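Local coordinates for extracellular solute-binding protein, family 1 (Bifidobacterium longum subsp. infantis ATCC 15697, PDB 3QUF) that probably captures a solute, perhaps a sugar, outside the cell and delivers it to an ABC-type importer, at residues L207-D210 with I211-G214. Residues are numbered along the deposited sequence; the frame is centred on the assembly and turned at random.
Sequences LDAD and IWSG
The indole of Trp-212 lies over the start of its one-turn helix, 209-212, with Asp-208 O on one face, 3.5 Å above the ring plane and off-centre, near the ring's border. In this solute-binding-family protein the helix runs from Asp-208 at the N-cap to a Schellman motif at Gly-214, where glycine readily accepts the positive phi. CB of Asp-208 packs against the benzo part, 3.4 Å from CZ2 of Trp-212, and the carboxylate is turned 48° from the ring. A flat indole suits this place, resting on that oxygen and CB while NE1 donates to Asp-206 OD1; Trp-408 meets the ring. With an alanine here, the Asp-208 backbone would probably lose its aromatic cover and Asp-206 its indole donor. The Asp-208 carboxylate makes no capping bond: OD1 bonds to Tyr-198 OH of helix 188-199 and to Trp-222 NE1, OD2 to Tyr-368 OH. Beside it runs Ile-211, whose CD1 comes 3.8 Å from OD1 of Asp-208. Trp-212 N donates to Asp-208 O (3.2 Å), the oxygen under the ring. The short hydroxyl of Ser-213, set between backbone N and carbonyl carbon (chi1 67°), turns back to Ala-209 O, which Ser-213 N and OG reach at 2.9 Å each, from opposite faces of the carbonyl plane.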
ATOM      1  N   LEU A 207     -11.200  -2.891  -1.214  1.00 13.53           N
ATOM      2  CA  LEU A 207     -11.745  -4.013  -1.948  1.00 12.94           C
ATOM      3  C   LEU A 207     -12.310  -5.113  -1.066  1.00 13.84           C
ATOM      4  O   LEU A 207     -13.277  -5.748  -1.442  1.00 15.30           O
ATOM      5  CB  LEU A 207     -10.729  -4.581  -2.953  1.00 12.63           C
ATOM      6  CG  LEU A 207     -10.210  -3.627  -4.020  1.00 12.16           C
ATOM      7  CD1 LEU A 207      -9.153  -4.422  -4.910  1.00 12.45           C
ATOM      8  CD2 LEU A 207     -11.368  -3.053  -4.902  1.00 14.58           C
ATOM      9  N   ASP A 208     -11.733  -5.290   0.121  1.00 12.91           N
ATOM     10  CA  ASP A 208     -12.159  -6.303   1.066  1.00 12.90           C
ATOM     11  C   ASP A 208     -13.331  -5.855   1.975  1.00 13.60           C
ATOM     12  O   ASP A 208     -13.681  -6.544   2.933  1.00 14.43           O
ATOM     13  CB  ASP A 208     -10.969  -6.761   1.937  1.00 12.34           C
ATOM     14  CG  ASP A 208     -10.107  -7.778   1.261  1.00 15.26           C
ATOM     15  OD1 ASP A 208     -10.546  -8.933   1.113  1.00 16.66           O
ATOM     16  OD2 ASP A 208      -8.956  -7.442   0.914  1.00 14.55           O
ATOM     17  N   ALA A 209     -13.983  -4.741   1.648  1.00 14.81           N
ATOM     18  CA  ALA A 209     -15.018  -4.209   2.552  1.00 15.72           C
ATOM     19  C   ALA A 209     -16.182  -5.136   2.891  1.00 16.40           C
ATOM     20  O   ALA A 209     -16.761  -4.964   3.986  1.00 18.61           O
ATOM     21  CB  ALA A 209     -15.524  -2.815   2.069  1.00 17.04           C
ATOM     22  N   ASP A 210     -16.562  -6.056   2.015  1.00 17.20           N
ATOM     23  CA  ASP A 210     -17.631  -7.054   2.333  1.00 18.94           C
ATOM     24  C   ASP A 210     -17.203  -7.892   3.545  1.00 18.51           C
ATOM     25  O   ASP A 210     -18.034  -8.189   4.421  1.00 19.46           O
ATOM     26  CB  ASP A 210     -17.957  -8.006   1.168  1.00 19.40           C
ATOM     27  CG  ASP A 210     -18.750  -7.331   0.035  1.00 24.18           C
ATOM     28  OD1 ASP A 210     -19.282  -6.232   0.270  1.00 26.10           O
ATOM     29  OD2 ASP A 210     -18.856  -7.919  -1.070  1.00 26.67           O
ATOM     30  N   ILE A 211     -15.926  -8.267   3.604  1.00 17.52           N
ATOM     31  CA  ILE A 211     -15.419  -8.968   4.787  1.00 17.66           C
ATOM     32  C   ILE A 211     -15.436  -8.057   6.009  1.00 17.86           C
ATOM     33  O   ILE A 211     -15.931  -8.449   7.082  1.00 18.32           O
ATOM     34  CB  ILE A 211     -14.050  -9.615   4.545  1.00 16.94           C
ATOM     35  CG1 ILE A 211     -14.194 -10.715   3.496  1.00 18.43           C
ATOM     36  CG2 ILE A 211     -13.460 -10.207   5.855  1.00 17.46           C
ATOM     37  CD1 ILE A 211     -12.859 -11.258   2.961  1.00 18.41           C
ATOM     38  N   TRP A 212     -14.954  -6.835   5.872  1.00 16.56           N
ATOM     39  CA  TRP A 212     -14.853  -5.958   7.042  1.00 17.40           C
ATOM     40  C   TRP A 212     -16.239  -5.683   7.616  1.00 19.74           C
ATOM     41  O   TRP A 212     -16.405  -5.606   8.826  1.00 19.50           O
ATOM     42  CB  TRP A 212     -14.183  -4.640   6.723  1.00 16.56           C
ATOM     43  CG  TRP A 212     -12.918  -4.644   5.927  1.00 14.58           C
ATOM     44  CD1 TRP A 212     -12.546  -3.699   5.090  1.00 15.30           C
ATOM     45  CD2 TRP A 212     -11.811  -5.587   5.994  1.00 13.53           C
ATOM     46  NE1 TRP A 212     -11.321  -3.965   4.558  1.00 15.94           N
ATOM     47  CE2 TRP A 212     -10.843  -5.128   5.107  1.00 13.08           C
ATOM     48  CE3 TRP A 212     -11.582  -6.778   6.696  1.00 14.94           C
ATOM     49  CZ2 TRP A 212      -9.612  -5.783   4.907  1.00 14.10           C
ATOM     50  CZ3 TRP A 212     -10.370  -7.445   6.469  1.00 16.29           C
ATOM     51  CH2 TRP A 212      -9.408  -6.928   5.600  1.00 15.13           C
ATOM     52  N   SER A 213     -17.231  -5.572   6.740  1.00 21.37           N
ATOM     53  CA  SER A 213     -18.588  -5.222   7.176  1.00 23.88           C
ATOM     54  C   SER A 213     -19.424  -6.430   7.593  1.00 25.39           C
ATOM     55  O   SER A 213     -20.565  -6.253   8.032  1.00 26.24           O
ATOM     56  CB  SER A 213     -19.303  -4.467   6.064  1.00 24.56           C
ATOM     57  OG  SER A 213     -19.515  -5.321   4.980  1.00 27.40           O
ATOM     58  N   GLY A 214     -18.878  -7.643   7.466  1.00 24.12           N
ATOM     59  CA  GLY A 214     -19.553  -8.875   7.871  1.00 26.30           C
ATOM     60  C   GLY A 214     -20.493  -9.436   6.822  1.00 27.31           C
ATOM     61  O   GLY A 214     -21.178 -10.440   7.068  1.00 29.53           O
TER